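Long-range contacts in type III Pentaketide Synthase (Neurospora crassa, PDB 3EUO), which probably transfers acyl groups as a type III polyketide synthase of the chalcone and stilbene synthase family, building pentaketide chains: residues 72-80 with 110-119; 167-178 with 201-212. All blocks are in the same frame, centred on the assembly; numbering follows the deposited sequence.

Contact 1. Residues 72-80 with 110-119; sequences ELHEVFMSD and TCTDSANPGY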
loop_
_atom_site.group_PDB
_atom_site.type_symbol
_atom_site.label_atom_id
_atom_site.label_comp_id
_atom_site.label_asym_id
_atom_site.label_seq_id
_atom_site.Cartn_x
_atom_site.Cartn_y
_atom_site.Cartn_z
ATOM N N GLU A 72 12.596 10.176 -12.622
ATOM C CA GLU A 72 12.659 11.626 -12.598
ATOM C C GLU A 72 11.400 12.207 -11.949
ATOM O O GLU A 72 11.472 13.180 -11.195
ATOM C CB GLU A 72 12.908 12.172 -14.006
ATOM C CG GLU A 72 14.345 11.896 -14.493
ATOM C CD GLU A 72 14.529 11.984 -16.005
ATOM O OE1 GLU A 72 13.544 11.903 -16.774
ATOM O OE2 GLU A 72 15.697 12.112 -16.435
ATOM N N LEU A 73 10.261 11.574 -12.215
ATOM C CA LEU A 73 9.010 11.916 -11.539
ATOM C C LEU A 73 9.138 11.731 -10.040
ATOM O O LEU A 73 8.714 12.593 -9.261
ATOM C CB LEU A 73 7.846 11.078 -12.085
ATOM C CG LEU A 73 7.387 11.409 -13.507
ATOM C CD1 LEU A 73 6.419 10.353 -14.008
ATOM C CD2 LEU A 73 6.747 12.799 -13.571
ATOM N N HIS A 74 9.737 10.615 -9.629
ATOM C CA HIS A 74 9.879 10.338 -8.207
ATOM C C HIS A 74 10.676 11.428 -7.497
ATOM O O HIS A 74 10.322 11.850 -6.398
ATOM C CB HIS A 74 10.514 8.977 -7.937
ATOM C CG HIS A 74 10.797 8.755 -6.486
ATOM N ND1 HIS A 74 12.063 8.855 -5.954
ATOM C CD2 HIS A 74 9.967 8.518 -5.444
ATOM C CE1 HIS A 74 12.005 8.649 -4.650
ATOM N NE2 HIS A 74 10.743 8.448 -4.315
ATOM N N GLU A 75 11.742 11.892 -8.141
ATOM C CA GLU A 75 12.581 12.935 -7.565
ATOM C C GLU A 75 11.774 14.184 -7.221
ATOM O O GLU A 75 11.951 14.757 -6.147
ATOM C CB GLU A 75 13.742 13.263 -8.501
ATOM C CG GLU A 75 14.777 12.141 -8.542
ATOM C CD GLU A 75 15.740 12.236 -9.712
ATOM O OE1 GLU A 75 15.584 13.127 -10.578
ATOM O OE2 GLU A 75 16.669 11.401 -9.760
ATOM N N VAL A 76 10.864 14.572 -8.112
ATOM C CA VAL A 76 10.025 15.757 -7.900
ATOM C C VAL A 76 8.870 15.489 -6.919
ATOM O O VAL A 76 8.477 16.385 -6.147
ATOM C CB VAL A 76 9.564 16.373 -9.251
ATOM C CG1 VAL A 76 8.418 17.375 -9.071
ATOM C CG2 VAL A 76 10.753 17.070 -9.924
ATOM N N PHE A 77 8.349 14.260 -6.926
ATOM C CA PHE A 77 7.380 13.847 -5.899
ATOM C C PHE A 77 7.987 14.066 -4.513
ATOM O O PHE A 77 7.338 14.603 -3.611
ATOM C CB PHE A 77 6.972 12.382 -6.085
ATOM C CG PHE A 77 5.802 11.959 -5.224
ATOM C CD1 PHE A 77 4.502 12.060 -5.710
ATOM C CD2 PHE A 77 6.002 11.466 -3.930
ATOM C CE1 PHE A 77 3.418 11.665 -4.925
ATOM C CE2 PHE A 77 4.918 11.070 -3.131
ATOM C CZ PHE A 77 3.626 11.167 -3.642
ATOM N N MET A 78 9.241 13.662 -4.349
ATOM C CA MET A 78 9.925 13.843 -3.070
ATOM C C MET A 78 10.260 15.308 -2.764
ATOM O O MET A 78 10.045 15.761 -1.632
ATOM C CB MET A 78 11.168 12.957 -2.995
ATOM C CG MET A 78 10.845 11.468 -3.117
ATOM S SD MET A 78 9.734 10.810 -1.829
ATOM C CE MET A 78 10.716 11.140 -0.402
ATOM N N SER A 79 10.747 16.052 -3.759
ATOM C CA SER A 79 11.160 17.449 -3.526
ATOM C C SER A 79 9.995 18.417 -3.375
ATOM O O SER A 79 10.067 19.344 -2.559
ATOM C CB SER A 79 12.118 17.961 -4.610
ATOM O OG SER A 79 11.499 18.038 -5.885
ATOM N N ASP A 80 8.937 18.203 -4.154
ATOM C CA ASP A 80 7.817 19.152 -4.230
ATOM C C ASP A 80 6.486 18.641 -3.666
ATOM O O ASP A 80 5.609 19.439 -3.342
ATOM C CB ASP A 80 7.633 19.636 -5.672
ATOM C CG ASP A 80 8.751 20.559 -6.113
ATOM O OD1 ASP A 80 8.459 21.744 -6.353
ATOM O OD2 ASP A 80 9.918 20.107 -6.186
ATOM N N THR A 110 -1.144 7.135 -2.039
ATOM C CA THR A 110 -0.789 7.856 -3.262
ATOM C C THR A 110 -0.845 6.882 -4.428
ATOM O O THR A 110 -0.613 5.693 -4.244
ATOM C CB THR A 110 0.618 8.513 -3.198
ATOM O OG1 THR A 110 0.805 9.350 -4.351
ATOM C CG2 THR A 110 1.741 7.459 -3.138
ATOM N N CYS A 111 -1.171 7.372 -5.618
ATOM C CA CYS A 111 -1.014 6.537 -6.812
ATOM C C CYS A 111 -0.017 7.160 -7.787
ATOM O O CYS A 111 0.136 6.674 -8.908
ATOM C CB CYS A 111 -2.362 6.286 -7.489
ATOM S SG CYS A 111 -3.121 7.783 -8.120
ATOM N N THR A 112 0.670 8.215 -7.349
ATOM C CA THR A 112 1.550 8.979 -8.247
ATOM C C THR A 112 3.036 8.902 -7.854
ATOM O O THR A 112 3.871 9.721 -8.286
ATOM C CB THR A 112 1.072 10.431 -8.384
ATOM O OG1 THR A 112 0.819 10.985 -7.084
ATOM C CG2 THR A 112 -0.209 10.488 -9.217
ATOM N N ASP A 113 3.345 7.894 -7.047
ATOM C CA ASP A 113 4.708 7.557 -6.663
ATOM C C ASP A 113 4.841 6.071 -6.347
ATOM O O ASP A 113 3.875 5.410 -5.951
ATOM C CB ASP A 113 5.145 8.351 -5.424
ATOM C CG ASP A 113 6.648 8.267 -5.185
ATOM O OD1 ASP A 113 7.403 8.555 -6.138
ATOM O OD2 ASP A 113 7.075 7.917 -4.063
ATOM N N SER A 114 6.057 5.563 -6.510
ATOM C CA SER A 114 6.452 4.262 -5.980
ATOM C C SER A 114 7.859 4.413 -5.427
ATOM O O SER A 114 8.729 4.988 -6.086
ATOM C CB SER A 114 6.445 3.197 -7.075
ATOM O OG SER A 114 6.935 1.969 -6.571
ATOM N N ALA A 115 8.083 3.902 -4.218
ATOM C CA ALA A 115 9.359 4.096 -3.533
ATOM C C ALA A 115 9.508 3.088 -2.415
ATOM O O ALA A 115 8.516 2.640 -1.863
ATOM C CB ALA A 115 9.452 5.516 -2.960
ATOM N N ASN A 116 10.751 2.726 -2.100
ATOM C CA ASN A 116 11.039 1.925 -0.919
ATOM C C ASN A 116 12.328 2.479 -0.326
ATOM O O ASN A 116 13.381 2.360 -0.957
ATOM C CB ASN A 116 11.240 0.438 -1.265
ATOM C CG ASN A 116 10.095 -0.145 -2.059
ATOM O OD1 ASN A 116 10.029 0.013 -3.284
ATOM N ND2 ASN A 116 9.202 -0.851 -1.377
ATOM N N PRO A 117 12.260 3.114 0.858
ATOM C CA PRO A 117 11.080 3.386 1.707
ATOM C C PRO A 117 10.021 4.234 1.005
ATOM O O PRO A 117 10.360 5.080 0.162
ATOM C CB PRO A 117 11.662 4.168 2.898
ATOM C CG PRO A 117 13.136 3.898 2.873
ATOM C CD PRO A 117 13.505 3.638 1.447
ATOM N N GLY A 118 8.753 4.004 1.349
ATOM C CA GLY A 118 7.643 4.809 0.820
ATOM C C GLY A 118 7.662 6.234 1.337
ATOM O O GLY A 118 8.360 6.547 2.319
ATOM N N TYR A 119 6.896 7.105 0.686
ATOM C CA TYR A 119 6.958 8.538 0.984
ATOM C C TYR A 119 6.520 8.839 2.403
ATOM O O TYR A 119 6.959 9.831 2.994
ATOM C CB TYR A 119 6.145 9.364 -0.031
ATOM C CG TYR A 119 4.666 9.532 0.285
ATOM C CD1 TYR A 119 4.217 10.606 1.069
ATOM C CD2 TYR A 119 3.713 8.635 -0.219
ATOM C CE1 TYR A 119 2.861 10.776 1.354
ATOM C CE2 TYR A 119 2.342 8.798 0.064
ATOM C CZ TYR A 119 1.929 9.867 0.848
ATOM O OH TYR A 119 0.595 10.033 1.125
#
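One face of the Phe-77 ring lies under the side chain of Asp-113, whose CB sits 3.4 Å from the ring centroid and nearly on the normal, a CH-pi contact placed almost exactly over the centre. The carboxylate continues across that face, stacked within 6° of the ring plane. At the rim, CB of Tyr-119 meets CE2 at 3.7 Å and Thr-112 OG1 approaches CE1 at 3.4 Å, both close to the plane of the ring. Phe-77 in turn presents its edge to the face of Tyr-119, a T-shaped pair with planes at 77° and centroids 5.5 Å apart. Because CG of Phe-77 is anti to the backbone N (chi1 -170°), the ring reaches out from the helix into the bend of residues 110-119. This loop links strand 105-109 to helix 119-127 in the thiolase-like fold, and helix 70-96 packs against it. The loop's start is shaped by an ST turn, in which Thr-110 OG1 accepts from Thr-112 N at 3.2 Å along a nearly straight N-H. The hydroxyls of Thr-110 and Thr-112, both close to the phenyl ring, are also tied to strand 168-175, Thr-110 OG1 to the carbonyl of Leu-174 and Thr-112 OG1 to the carboxylate of Glu-175. Replacing Phe-77 with an alanine would probably leave the CB of Asp-113 without its aromatic bed and the Tyr-119 face without its edge partner, opening a gap between helix and loop. Next to Phe-77 on the helix, Met-78 brings SD to 4.3 Å from Tyr-119 CB; about one turn earlier the imidazole of His-74 lies beside Ala-115. Beyond the loop is the second subunit, where Trp-250 of that chain hydrogen-bonds Ser-114 OG.

Contact 2. Residues 167-178 with 201-212; sequences ARILVLALEVST and FSDCASAVILSN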
loop_
_atom_site.group_PDB
_atom_site.type_symbol
_atom_site.label_atom_id
_atom_site.label_comp_id
_atom_site.label_asym_id
_atom_site.label_seq_id
_atom_site.Cartn_x
_atom_site.Cartn_y
_atom_site.Cartn_z
ATOM N N ALA A 167 -5.835 5.475 20.356
ATOM C CA ALA A 167 -5.374 5.511 18.977
ATOM C C ALA A 167 -5.583 6.906 18.435
ATOM O O ALA A 167 -6.666 7.485 18.572
ATOM C CB ALA A 167 -6.117 4.492 18.127
ATOM N N ARG A 168 -4.530 7.444 17.834
ATOM C CA ARG A 168 -4.581 8.712 17.124
ATOM C C ARG A 168 -3.886 8.475 15.797
ATOM O O ARG A 168 -2.663 8.280 15.756
ATOM C CB ARG A 168 -3.849 9.807 17.909
ATOM C CG ARG A 168 -4.288 9.939 19.377
ATOM C CD ARG A 168 -5.691 10.564 19.536
ATOM N NE ARG A 168 -5.990 10.777 20.956
ATOM C CZ ARG A 168 -6.572 9.884 21.758
ATOM N NH1 ARG A 168 -6.951 8.698 21.297
ATOM N NH2 ARG A 168 -6.767 10.181 23.036
ATOM N N ILE A 169 -4.658 8.485 14.713
ATOM C CA ILE A 169 -4.119 8.068 13.423
ATOM C C ILE A 169 -4.017 9.221 12.432
ATOM O O ILE A 169 -5.011 9.881 12.132
ATOM C CB ILE A 169 -4.932 6.900 12.813
ATOM C CG1 ILE A 169 -5.031 5.748 13.831
ATOM C CG2 ILE A 169 -4.312 6.461 11.467
ATOM C CD1 ILE A 169 -5.515 4.416 13.270
ATOM N N LEU A 170 -2.805 9.457 11.930
ATOM C CA LEU A 170 -2.608 10.405 10.848
ATOM C C LEU A 170 -3.027 9.728 9.552
ATOM O O LEU A 170 -2.385 8.764 9.121
ATOM C CB LEU A 170 -1.143 10.867 10.764
ATOM C CG LEU A 170 -0.778 11.814 9.606
ATOM C CD1 LEU A 170 -1.669 13.061 9.569
ATOM C CD2 LEU A 170 0.675 12.223 9.669
ATOM N N VAL A 171 -4.092 10.242 8.940
ATOM C CA VAL A 171 -4.588 9.732 7.655
ATOM C C VAL A 171 -4.219 10.728 6.562
ATOM O O VAL A 171 -4.664 11.874 6.590
ATOM C CB VAL A 171 -6.114 9.520 7.655
ATOM C CG1 VAL A 171 -6.526 8.629 6.471
ATOM C CG2 VAL A 171 -6.585 8.900 8.974
ATOM N N LEU A 172 -3.427 10.285 5.589
ATOM C CA LEU A 172 -2.768 11.218 4.677
ATOM C C LEU A 172 -2.890 10.813 3.209
ATOM O O LEU A 172 -2.686 9.654 2.868
ATOM C CB LEU A 172 -1.281 11.358 5.062
ATOM C CG LEU A 172 -0.345 12.195 4.167
ATOM C CD1 LEU A 172 -0.685 13.679 4.243
ATOM C CD2 LEU A 172 1.127 11.951 4.532
ATOM N N ALA A 173 -3.209 11.783 2.355
ATOM C CA ALA A 173 -3.189 11.571 0.903
ATOM C C ALA A 173 -2.322 12.622 0.236
ATOM O O ALA A 173 -2.428 13.815 0.541
ATOM C CB ALA A 173 -4.592 11.609 0.336
ATOM N N LEU A 174 -1.447 12.174 -0.657
ATOM C CA LEU A 174 -0.633 13.086 -1.446
ATOM C C LEU A 174 -0.630 12.618 -2.891
ATOM O O LEU A 174 -0.341 11.451 -3.174
ATOM C CB LEU A 174 0.793 13.148 -0.882
ATOM C CG LEU A 174 1.908 13.772 -1.734
ATOM C CD1 LEU A 174 1.675 15.266 -1.999
ATOM C CD2 LEU A 174 3.257 13.555 -1.064
ATOM N N GLU A 175 -0.940 13.532 -3.807
ATOM C CA GLU A 175 -0.906 13.214 -5.232
ATOM C C GLU A 175 -0.226 14.337 -5.990
ATOM O O GLU A 175 -0.507 15.511 -5.750
ATOM C CB GLU A 175 -2.312 12.968 -5.804
ATOM C CG GLU A 175 -3.132 11.890 -5.077
ATOM C CD GLU A 175 -2.669 10.458 -5.332
ATOM O OE1 GLU A 175 -1.648 10.226 -6.024
ATOM O OE2 GLU A 175 -3.347 9.540 -4.819
ATOM N N VAL A 176 0.709 13.961 -6.852
ATOM C CA VAL A 176 1.329 14.890 -7.799
ATOM C C VAL A 176 1.104 14.300 -9.190
ATOM O O VAL A 176 1.838 13.408 -9.630
ATOM C CB VAL A 176 2.840 15.094 -7.531
ATOM C CG1 VAL A 176 3.441 16.072 -8.552
ATOM C CG2 VAL A 176 3.077 15.604 -6.102
ATOM N N SER A 177 0.070 14.786 -9.864
ATOM C CA SER A 177 -0.326 14.253 -11.161
ATOM C C SER A 177 0.106 15.138 -12.330
ATOM O O SER A 177 0.264 14.650 -13.452
ATOM C CB SER A 177 -1.843 14.096 -11.206
ATOM O OG SER A 177 -2.466 15.360 -11.066
ATOM N N THR A 178 0.277 16.435 -12.079
ATOM C CA THR A 178 0.483 17.394 -13.183
ATOM C C THR A 178 1.798 17.198 -13.918
ATOM O O THR A 178 1.922 17.580 -15.086
ATOM C CB THR A 178 0.384 18.872 -12.736
ATOM O OG1 THR A 178 1.406 19.151 -11.775
ATOM C CG2 THR A 178 -0.995 19.177 -12.160
ATOM N N PHE A 201 -6.716 16.433 -13.877
ATOM C CA PHE A 201 -5.959 16.129 -12.659
ATOM C C PHE A 201 -5.022 17.222 -12.160
ATOM O O PHE A 201 -4.384 17.929 -12.942
ATOM C CB PHE A 201 -5.231 14.788 -12.795
ATOM C CG PHE A 201 -6.148 13.609 -12.708
ATOM C CD1 PHE A 201 -6.610 13.164 -11.470
ATOM C CD2 PHE A 201 -6.566 12.950 -13.864
ATOM C CE1 PHE A 201 -7.470 12.063 -11.380
ATOM C CE2 PHE A 201 -7.431 11.848 -13.788
ATOM C CZ PHE A 201 -7.881 11.407 -12.546
ATOM N N SER A 202 -4.961 17.329 -10.835
ATOM C CA SER A 202 -4.184 18.347 -10.143
ATOM C C SER A 202 -3.423 17.759 -8.945
ATOM O O SER A 202 -3.540 16.558 -8.643
ATOM C CB SER A 202 -5.120 19.473 -9.681
ATOM O OG SER A 202 -6.118 18.975 -8.796
ATOM N N ASP A 203 -2.671 18.619 -8.258
ATOM C CA ASP A 203 -1.760 18.230 -7.181
ATOM C C ASP A 203 -2.262 18.775 -5.847
ATOM O O ASP A 203 -2.743 19.910 -5.778
ATOM C CB ASP A 203 -0.344 18.772 -7.434
ATOM C CG ASP A 203 0.194 18.412 -8.811
ATOM O OD1 ASP A 203 -0.289 17.430 -9.413
ATOM O OD2 ASP A 203 1.107 19.119 -9.290
ATOM N N CYS A 204 -2.139 17.967 -4.797
ATOM C CA CYS A 204 -2.603 18.352 -3.468
ATOM C C CYS A 204 -2.140 17.358 -2.422
ATOM O O CYS A 204 -1.888 16.194 -2.728
ATOM C CB CYS A 204 -4.136 18.408 -3.428
ATOM S SG CYS A 204 -4.845 19.054 -1.880
ATOM N N ALA A 205 -2.048 17.820 -1.179
ATOM C CA ALA A 205 -1.950 16.895 -0.052
ATOM C C ALA A 205 -2.992 17.289 0.965
ATOM O O ALA A 205 -3.268 18.469 1.153
ATOM C CB ALA A 205 -0.564 16.913 0.563
ATOM N N SER A 206 -3.586 16.292 1.611
ATOM C CA SER A 206 -4.584 16.551 2.631
ATOM C C SER A 206 -4.497 15.477 3.691
ATOM O O SER A 206 -4.094 14.351 3.410
ATOM C CB SER A 206 -5.980 16.581 2.026
ATOM O OG SER A 206 -6.276 15.356 1.389
ATOM N N ALA A 207 -4.869 15.834 4.916
ATOM C CA ALA A 207 -4.753 14.913 6.039
ATOM C C ALA A 207 -5.866 15.123 7.045
ATOM O O ALA A 207 -6.411 16.223 7.162
ATOM C CB ALA A 207 -3.392 15.074 6.715
ATOM N N VAL A 208 -6.221 14.045 7.739
ATOM C CA VAL A 208 -7.083 14.125 8.910
ATOM C C VAL A 208 -6.458 13.337 10.055
ATOM O O VAL A 208 -5.637 12.440 9.839
ATOM C CB VAL A 208 -8.543 13.633 8.655
ATOM C CG1 VAL A 208 -9.197 14.421 7.508
ATOM C CG2 VAL A 208 -8.594 12.127 8.385
ATOM N N ILE A 209 -6.836 13.697 11.277
ATOM C CA ILE A 209 -6.539 12.873 12.434
ATOM C C ILE A 209 -7.809 12.127 12.801
ATOM O O ILE A 209 -8.854 12.752 13.007
ATOM C CB ILE A 209 -6.089 13.713 13.649
ATOM C CG1 ILE A 209 -4.844 14.548 13.294
ATOM C CG2 ILE A 209 -5.881 12.796 14.855
ATOM C CD1 ILE A 209 -3.622 13.710 12.854
ATOM N N LEU A 210 -7.728 10.798 12.826
ATOM C CA LEU A 210 -8.832 9.977 13.329
ATOM C C LEU A 210 -8.455 9.432 14.694
ATOM O O LEU A 210 -7.434 8.748 14.838
ATOM C CB LEU A 210 -9.168 8.820 12.383
ATOM C CG LEU A 210 -10.477 8.069 12.682
ATOM C CD1 LEU A 210 -11.713 8.955 12.431
ATOM C CD2 LEU A 210 -10.571 6.790 11.858
ATOM N N SER A 211 -9.282 9.744 15.688
ATOM C CA SER A 211 -9.071 9.285 17.058
ATOM C C SER A 211 -10.118 8.253 17.451
ATOM O O SER A 211 -11.260 8.323 16.989
ATOM C CB SER A 211 -9.154 10.477 18.021
ATOM O OG SER A 211 -9.053 10.041 19.371
ATOM N N ASN A 212 -9.740 7.318 18.327
ATOM C CA ASN A 212 -10.703 6.373 18.901
ATOM C C ASN A 212 -11.260 6.819 20.261
ATOM O O ASN A 212 -11.933 6.047 20.945
ATOM C CB ASN A 212 -10.109 4.961 19.002
ATOM C CG ASN A 212 -9.095 4.827 20.127
ATOM O OD1 ASN A 212 -8.665 5.823 20.717
ATOM N ND2 ASN A 212 -8.702 3.584 20.429
#
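Asp-203 binds the end of residues 167-178 through both carboxylate oxygens. OD1 accepts from two successive amides, Thr-178 N on its syn lone pair and Ser-177 N, at 2.7 Å, from above the carboxylate plane. OD2 takes the hydroxyl proton of Thr-178 OG1 at 2.5 Å. With CG beside its own backbone N (chi1 -53°), Asp-203 swings its carboxylate across to these donors. From here the strands run antiparallel as an unbroken ladder from Glu-175 with Cys-204 to Ile-169 with Leu-210, each hydrogen-bonded pair joined by two backbone bonds. Leu-170, Leu-172 and Leu-174 share one face with Ala-205, Ala-207 and Ile-209; CD1 of Leu-174 rests 3.8 Å from Ala-205 CB, and the small alanines admit the leucine branches. On the other face Val-171 and Val-208 lie side by side, Val-171 CB 3.7 Å from Val-208 CG2. At the far end Asn-212 OD1 accepts from Ala-167 N at 2.9 Å, the backbone N-H of Ala-167 coming from above the plane of the Asn-212 side-chain carbonyl. Ala-167 O is gripped from opposite faces of its plane by Asn-212 N and by Arg-168 NH1, the latter at 3.0 Å; Arg-168 also holds Ile-214 O. Glu-175 is positioned by Ser-332, Thr-112 and Cys-111 N. These are neighbouring strands of the mixed sheet at the heart of the thiolase-like fold: strand 105-109 flanks 168-175, strand 4-11 flanks 204-211, and helix 70-96 covers the leucine face, touching it through Phe-77, Leu-84 and Ser-89.

How the contacts relate
Contact 1 closes before contact 2 opens along the chain, and their centres lie about 15 Å apart, both within the region matching the N-terminal domain of the chalcone and stilbene synthases. Contact 2 joins two adjacent strands of the large mixed sheet near the middle of the chain, whereas contact 1 sets helix 70-96 against the loop that follows strand 105-109, the other neighbour of strand 168-175. They meet at the end of that strand, round Leu-174 and Glu-175: Tyr-119 OH packs 3.5 Å from Leu-174 N, and Phe-77 CZ lies 3.5 Å from Leu-174 CD2. Helix, loop and sheet are thereby joined directly, linking the sheet interior to a loop that reaches the second subunit.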